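Short-chain dehydrogenase/reductase SDR (Burkholderia phymatum, PDB 5IG2) binds NAD in a Rossmann-type fold and probably works as an oxidoreductase that acts on the CH-OH group of its substrates. Local coordinates at residues P196-T201 / R233-G238; A80-A85 / R131-I136. All coordinates share one frame; numbering follows the deposited sequence.

Interaction 1: residues P196-T201 / R233-G238; sequences PAFVPT and RAVRSG. With NAD (nicotinamide-adenine-dinucleotide), chain F.
One face of the Phe198 ring is taken by the methyl of Ala234: CB stands 3.6 Å from the ring centroid, nearly on the ring normal, a CH-pi contact over the centre. Val235 CG2 comes to the same ring obliquely, 4.1 Å from CD1, and the carboxamide oxygen of NAD also lies at an oblique position. Chi1 (-55°) sets CG of Phe198 anti to the carbonyl carbon, beside the backbone N, and the ring packs against Ala234 in the last turn of helix 222-236.

A second flat group, the carboxamide of NAD, is hydrogen-bonded twice by the backbone of Val199. Val199 N donates to O7N at 2.8 Å, and N7N returns a bond to Val199 O at 3.1 Å, which fixes the rotation of the amide on the nicotinamide ring. Val235 backs this pairing: its CG1, anti to the backbone N (chi1 164°), lies 3.3 Å from Val199 O. Farther along, Thr201 OG1 bonds O2N of the nicotinamide-side phosphate at 2.6 Å and is also hydrogen-bonded to Ile203 N.

No hydrogen bond joins the two segments. Pro200 N has no hydrogen to offer Val235 O; that carbonyl instead receives a CA-H...O contact from Pro200 CA and the bond from Gly238 N. Gly238, where the chain has left the helix, brings its CA 3.5 Å from Phe198 O, another CA-H...O contact. Arg236 turns away and forms a salt bridge with Asp13 of the second subunit. This is the nicotinamide end of the cofactor site of a short-chain dehydrogenase/reductase, where the loop after strand 189-194 holds the carboxamide and the end of helix 222-236 packs behind it.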
loop_
_atom_site.group_PDB
_atom_site.type_symbol
_atom_site.label_atom_id
_atom_site.label_comp_id
_atom_site.label_asym_id
_atom_site.label_seq_id
_atom_site.Cartn_x
_atom_site.Cartn_y
_atom_site.Cartn_z
ATOM N N PRO B 196 -37.353 -34.336 -2.690
ATOM C CA PRO B 196 -36.823 -33.037 -2.267
ATOM C C PRO B 196 -37.731 -31.881 -2.655
ATOM O O PRO B 196 -38.560 -31.979 -3.560
ATOM C CB PRO B 196 -35.489 -32.929 -3.025
ATOM C CG PRO B 196 -35.286 -34.265 -3.690
ATOM C CD PRO B 196 -36.648 -34.840 -3.874
ATOM N N ALA B 197 -37.556 -30.771 -1.929
ATOM C CA ALA B 197 -38.084 -29.480 -2.338
ATOM C C ALA B 197 -37.029 -28.777 -3.192
ATOM O O ALA B 197 -36.034 -29.379 -3.605
ATOM C CB ALA B 197 -38.494 -28.653 -1.121
ATOM N N PHE B 198 -37.220 -27.490 -3.462
ATOM C CA PHE B 198 -36.374 -26.810 -4.442
ATOM C C PHE B 198 -34.912 -26.776 -3.998
ATOM O O PHE B 198 -34.605 -26.425 -2.856
ATOM C CB PHE B 198 -36.880 -25.389 -4.676
ATOM C CG PHE B 198 -38.315 -25.322 -5.089
ATOM C CD1 PHE B 198 -38.702 -25.733 -6.351
ATOM C CD2 PHE B 198 -39.278 -24.839 -4.214
ATOM C CE1 PHE B 198 -40.023 -25.665 -6.732
ATOM C CE2 PHE B 198 -40.587 -24.769 -4.589
ATOM C CZ PHE B 198 -40.967 -25.183 -5.851
ATOM N N VAL B 199 -34.018 -27.135 -4.918
ATOM C CA VAL B 199 -32.568 -27.151 -4.713
ATOM C C VAL B 199 -31.919 -26.532 -5.947
ATOM O O VAL B 199 -32.360 -26.838 -7.068
ATOM C CB VAL B 199 -32.054 -28.587 -4.503
ATOM C CG1 VAL B 199 -30.535 -28.606 -4.413
ATOM C CG2 VAL B 199 -32.676 -29.203 -3.269
ATOM N N PRO B 200 -30.868 -25.663 -5.814
ATOM C CA PRO B 200 -30.219 -25.112 -7.015
ATOM C C PRO B 200 -29.620 -26.184 -7.916
ATOM O O PRO B 200 -28.601 -26.795 -7.578
ATOM C CB PRO B 200 -29.128 -24.193 -6.442
ATOM C CG PRO B 200 -29.606 -23.830 -5.087
ATOM C CD PRO B 200 -30.322 -25.059 -4.582
ATOM N N THR B 201 -30.260 -26.429 -9.058
ATOM C CA THR B 201 -29.764 -27.337 -10.095
ATOM C C THR B 201 -30.116 -26.730 -11.450
ATOM O O THR B 201 -30.518 -25.566 -11.544
ATOM C CB THR B 201 -30.379 -28.743 -9.982
ATOM O OG1 THR B 201 -31.777 -28.662 -10.276
ATOM C CG2 THR B 201 -30.182 -29.343 -8.595
ATOM N N ARG B 233 -36.843 -18.991 -10.109
ATOM C CA ARG B 233 -36.571 -18.314 -8.841
ATOM C C ARG B 233 -36.540 -19.295 -7.673
ATOM O O ARG B 233 -35.674 -19.200 -6.796
ATOM C CB ARG B 233 -37.624 -17.232 -8.583
ATOM C CG ARG B 233 -37.621 -16.056 -9.555
ATOM C CD ARG B 233 -38.768 -15.083 -9.259
ATOM N NE ARG B 233 -38.842 -14.731 -7.836
ATOM C CZ ARG B 233 -39.805 -15.122 -7.001
ATOM N NH1 ARG B 233 -40.805 -15.884 -7.435
ATOM N NH2 ARG B 233 -39.776 -14.744 -5.728
ATOM N N ALA B 234 -37.496 -20.224 -7.627
ATOM C CA ALA B 234 -37.587 -21.130 -6.489
ATOM C C ALA B 234 -36.383 -22.053 -6.443
ATOM O O ALA B 234 -35.799 -22.279 -5.379
ATOM C CB ALA B 234 -38.886 -21.933 -6.570
ATOM N N VAL B 235 -35.992 -22.576 -7.601
ATOM C CA VAL B 235 -34.860 -23.492 -7.684
ATOM C C VAL B 235 -33.568 -22.787 -7.279
ATOM O O VAL B 235 -32.796 -23.285 -6.450
ATOM C CB VAL B 235 -34.784 -24.078 -9.105
ATOM C CG1 VAL B 235 -33.432 -24.706 -9.372
ATOM C CG2 VAL B 235 -35.930 -25.101 -9.309
ATOM N N ARG B 236 -33.313 -21.611 -7.844
ATOM C CA ARG B 236 -32.022 -20.986 -7.592
ATOM C C ARG B 236 -31.879 -20.534 -6.147
ATOM O O ARG B 236 -30.752 -20.361 -5.674
ATOM C CB ARG B 236 -31.803 -19.801 -8.537
ATOM C CG ARG B 236 -32.647 -18.609 -8.204
ATOM C CD ARG B 236 -32.552 -17.491 -9.224
ATOM N NE ARG B 236 -33.207 -16.296 -8.695
ATOM C CZ ARG B 236 -33.608 -15.274 -9.434
ATOM N NH1 ARG B 236 -33.432 -15.307 -10.749
ATOM N NH2 ARG B 236 -34.191 -14.227 -8.857
ATOM N N SER B 237 -32.983 -20.378 -5.420
ATOM C CA SER B 237 -32.908 -19.861 -4.061
ATOM C C SER B 237 -33.039 -20.949 -2.998
ATOM O O SER B 237 -33.102 -20.626 -1.807
ATOM C CB SER B 237 -33.970 -18.779 -3.845
ATOM O OG SER B 237 -35.269 -19.304 -4.019
ATOM N N GLY B 238 -33.052 -22.223 -3.391
ATOM C CA GLY B 238 -33.096 -23.290 -2.400
ATOM C C GLY B 238 -31.916 -23.218 -1.438
ATOM O O GLY B 238 -30.776 -22.973 -1.837
HETATM P PA NAD F . -30.627 -31.076 -13.456
HETATM O O1A NAD F . -31.129 -30.417 -14.681
HETATM O O2A NAD F . -29.460 -30.331 -12.790
HETATM O O5B NAD F . -30.203 -32.594 -13.678
HETATM C C5B NAD F . -31.062 -33.506 -14.388
HETATM C C4B NAD F . -30.227 -34.151 -15.459
HETATM O O4B NAD F . -31.035 -35.106 -16.183
HETATM C C3B NAD F . -29.631 -33.193 -16.505
HETATM O O3B NAD F . -28.216 -33.325 -16.585
HETATM C C2B NAD F . -30.296 -33.632 -17.820
HETATM O O2B NAD F . -29.422 -33.519 -18.937
HETATM C C1B NAD F . -30.601 -35.093 -17.525
HETATM N N9A NAD F . -31.640 -35.672 -18.367
HETATM C C8A NAD F . -32.802 -35.079 -18.786
HETATM N N7A NAD F . -33.493 -35.799 -19.636
HETATM C C5A NAD F . -32.735 -36.951 -19.783
HETATM C C6A NAD F . -32.913 -38.110 -20.559
HETATM N N6A NAD F . -33.908 -38.269 -21.437
HETATM N N1A NAD F . -31.993 -39.092 -20.443
HETATM C C2A NAD F . -30.956 -38.908 -19.616
HETATM N N3A NAD F . -30.667 -37.847 -18.853
HETATM C C4A NAD F . -31.600 -36.895 -18.989
HETATM O O3 NAD F . -31.810 -31.215 -12.404
HETATM P PN NAD F . -31.916 -31.990 -11.009
HETATM O O1N NAD F . -30.573 -32.455 -10.581
HETATM O O2N NAD F . -32.700 -31.121 -10.103
HETATM O O5D NAD F . -32.819 -33.218 -11.467
HETATM C C5D NAD F . -32.657 -34.530 -10.885
HETATM C C4D NAD F . -34.013 -35.011 -10.428
HETATM O O4D NAD F . -34.437 -34.280 -9.252
HETATM C C3D NAD F . -35.146 -34.868 -11.452
HETATM O O3D NAD F . -35.925 -36.058 -11.467
HETATM C C2D NAD F . -35.975 -33.714 -10.885
HETATM O O2D NAD F . -37.330 -33.812 -11.304
HETATM C C1D NAD F . -35.796 -33.984 -9.399
HETATM N N1N NAD F . -36.150 -32.832 -8.436
HETATM C C2N NAD F . -35.476 -31.672 -8.537
HETATM C C3N NAD F . -35.743 -30.637 -7.660
HETATM C C7N NAD F . -34.936 -29.378 -7.605
HETATM O O7N NAD F . -35.413 -28.376 -7.050
HETATM N N7N NAD F . -33.783 -29.349 -8.254
HETATM C C4N NAD F . -36.708 -30.830 -6.678
HETATM C C5N NAD F . -37.373 -32.041 -6.588
HETATM C C6N NAD F . -37.084 -33.037 -7.486
#

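Interaction 2: residues A80-A85 / R131-I136; sequences ALADAA and RVFAPI
Ala82 faces Val132, Phe133 and Ile136 across two helices whose local axes run in roughly the same direction, 36° apart and 10.0 Å at closest approach. Both belong to the Rossmann fold: helices 75-89 and 112-140 lie side by side against its parallel sheet, and the helix-to-helix contact is wholly apolar.

Ala82 is the hub. Its CB points at the other helix and meets three side chains there, among them Val132 CG1 at 3.5 Å, with Ile136 CD1 somewhat farther off at 3.8 Å. Val132 and Ile136 lie one turn apart, and their branches reach the methyl from successive turns. Val132 CG1 is anti to the backbone N (chi1 167°) and also sits over one face of the neighbouring Phe133 ring, toward its rim, 4.0 Å above the plane.

Phe133 starts out alongside the other helix, with CG anti to the carbonyl carbon (chi1 -74°); the CE1-CZ end of its ring comes close to Ala82 and Leu81. Leu81 CG comes to 4.3 Å from CZ, a looser touch than those of Ala82; the leucine also packs on Val18, Val42 and Ala44 of the sheet. Phe133 also touches Val18, so it contacts both helix 75-89 and strand 16-20. On the other flank of helix 112-140, Ala134 and Pro135 pack against Trp108 of the third subunit. Pro135 leaves a kink, since its N cannot bond to the preceding turn. Within the helix pair, the ring meets Ala82 obliquely, most closely through CE1 and CZ, each 3.5 Å from Ala82 CB.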
loop_
_atom_site.group_PDB
_atom_site.type_symbol
_atom_site.label_atom_id
_atom_site.label_comp_id
_atom_site.label_asym_id
_atom_site.label_seq_id
_atom_site.Cartn_x
_atom_site.Cartn_y
_atom_site.Cartn_z
ATOM N N ALA B 80 -28.711 -50.794 -22.838
ATOM C CA ALA B 80 -27.308 -50.640 -23.205
ATOM C C ALA B 80 -26.484 -50.125 -22.032
ATOM O O ALA B 80 -25.311 -50.491 -21.887
ATOM C CB ALA B 80 -27.183 -49.701 -24.406
ATOM N N LEU B 81 -27.089 -49.288 -21.186
ATOM C CA LEU B 81 -26.409 -48.783 -20.000
ATOM C C LEU B 81 -26.103 -49.910 -19.017
ATOM O O LEU B 81 -25.006 -49.960 -18.446
ATOM C CB LEU B 81 -27.268 -47.698 -19.345
ATOM C CG LEU B 81 -26.749 -47.104 -18.035
ATOM C CD1 LEU B 81 -25.444 -46.344 -18.279
ATOM C CD2 LEU B 81 -27.805 -46.218 -17.379
ATOM N N ALA B 82 -27.062 -50.817 -18.797
ATOM C CA ALA B 82 -26.796 -51.981 -17.961
ATOM C C ALA B 82 -25.685 -52.832 -18.556
ATOM O O ALA B 82 -24.799 -53.300 -17.832
ATOM C CB ALA B 82 -28.062 -52.815 -17.782
ATOM N N ASP B 83 -25.709 -53.040 -19.878
ATOM C CA ASP B 83 -24.667 -53.838 -20.523
ATOM C C ASP B 83 -23.289 -53.209 -20.338
ATOM O O ASP B 83 -22.302 -53.912 -20.091
ATOM C CB ASP B 83 -24.962 -54.013 -22.014
ATOM C CG ASP B 83 -26.277 -54.741 -22.283
ATOM O OD1 ASP B 83 -26.828 -55.389 -21.363
ATOM O OD2 ASP B 83 -26.754 -54.669 -23.435
ATOM N N ALA B 84 -23.199 -51.884 -20.465
ATOM C CA ALA B 84 -21.924 -51.212 -20.241
ATOM C C ALA B 84 -21.495 -51.317 -18.780
ATOM O O ALA B 84 -20.305 -51.499 -18.486
ATOM C CB ALA B 84 -22.023 -49.750 -20.676
ATOM N N ALA B 85 -22.450 -51.209 -17.854
ATOM C CA ALA B 85 -22.136 -51.367 -16.440
ATOM C C ALA B 85 -21.539 -52.739 -16.160
ATOM O O ALA B 85 -20.468 -52.856 -15.552
ATOM C CB ALA B 85 -23.399 -51.153 -15.604
ATOM N N ARG B 131 -37.173 -52.041 -14.690
ATOM C CA ARG B 131 -37.358 -53.246 -15.500
ATOM C C ARG B 131 -36.026 -53.874 -15.894
ATOM O O ARG B 131 -35.882 -55.102 -15.884
ATOM C CB ARG B 131 -38.176 -52.913 -16.751
ATOM C CG ARG B 131 -38.364 -54.077 -17.703
ATOM C CD ARG B 131 -39.200 -53.671 -18.904
ATOM N NE ARG B 131 -38.646 -52.513 -19.594
ATOM C CZ ARG B 131 -37.625 -52.567 -20.440
ATOM N NH1 ARG B 131 -37.036 -53.735 -20.692
ATOM N NH2 ARG B 131 -37.185 -51.458 -21.025
ATOM N N VAL B 132 -35.043 -53.051 -16.246
ATOM C CA VAL B 132 -33.772 -53.577 -16.723
ATOM C C VAL B 132 -32.898 -54.042 -15.564
ATOM O O VAL B 132 -32.311 -55.130 -15.608
ATOM C CB VAL B 132 -33.053 -52.524 -17.584
ATOM C CG1 VAL B 132 -31.607 -52.932 -17.812
ATOM C CG2 VAL B 132 -33.793 -52.349 -18.922
ATOM N N PHE B 133 -32.799 -53.239 -14.510
ATOM C CA PHE B 133 -31.784 -53.491 -13.492
ATOM C C PHE B 133 -32.276 -54.353 -12.335
ATOM O O PHE B 133 -31.467 -55.074 -11.731
ATOM C CB PHE B 133 -31.247 -52.165 -12.939
ATOM C CG PHE B 133 -30.339 -51.434 -13.885
ATOM C CD1 PHE B 133 -28.979 -51.692 -13.897
ATOM C CD2 PHE B 133 -30.846 -50.478 -14.757
ATOM C CE1 PHE B 133 -28.138 -51.004 -14.763
ATOM C CE2 PHE B 133 -30.009 -49.794 -15.632
ATOM C CZ PHE B 133 -28.659 -50.056 -15.632
ATOM N N ALA B 134 -33.566 -54.291 -11.985
ATOM C CA ALA B 134 -34.045 -55.137 -10.891
ATOM C C ALA B 134 -33.769 -56.616 -11.132
ATOM O O ALA B 134 -33.282 -57.280 -10.203
ATOM C CB ALA B 134 -35.532 -54.882 -10.617
ATOM N N PRO B 135 -34.019 -57.193 -12.320
ATOM C CA PRO B 135 -33.663 -58.612 -12.509
ATOM C C PRO B 135 -32.181 -58.875 -12.341
ATOM O O PRO B 135 -31.793 -59.911 -11.781
ATOM C CB PRO B 135 -34.123 -58.913 -13.944
ATOM C CG PRO B 135 -35.114 -57.861 -14.259
ATOM C CD PRO B 135 -34.655 -56.635 -13.525
ATOM N N ILE B 136 -31.337 -57.960 -12.824
ATOM C CA ILE B 136 -29.895 -58.118 -12.645
ATOM C C ILE B 136 -29.555 -58.165 -11.162
ATOM O O ILE B 136 -28.824 -59.048 -10.701
ATOM C CB ILE B 136 -29.138 -56.982 -13.357
ATOM C CG1 ILE B 136 -29.381 -57.032 -14.864
ATOM C CG2 ILE B 136 -27.655 -57.050 -13.047
ATOM C CD1 ILE B 136 -28.959 -55.756 -15.575
#

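Interactions 1 and 2 sit on opposite sides of the chain's centre, their own centres 31 Å apart and their nearest atoms about 19 Å, so they do not touch. Interaction 2 closes first along the chain, joining helices 75-89 and 112-140; interaction 1 opens later, after strand 189-194. Their relation to NAD differs accordingly. Interaction 1 holds the cofactor directly through Val199 and Thr201. Interaction 2 makes no bond to it: the Leu81 side chain is about 8 Å from NAD and about 6 Å from the side chain of Val72, an NAD-binding residue. Each borders a different neighbouring subunit.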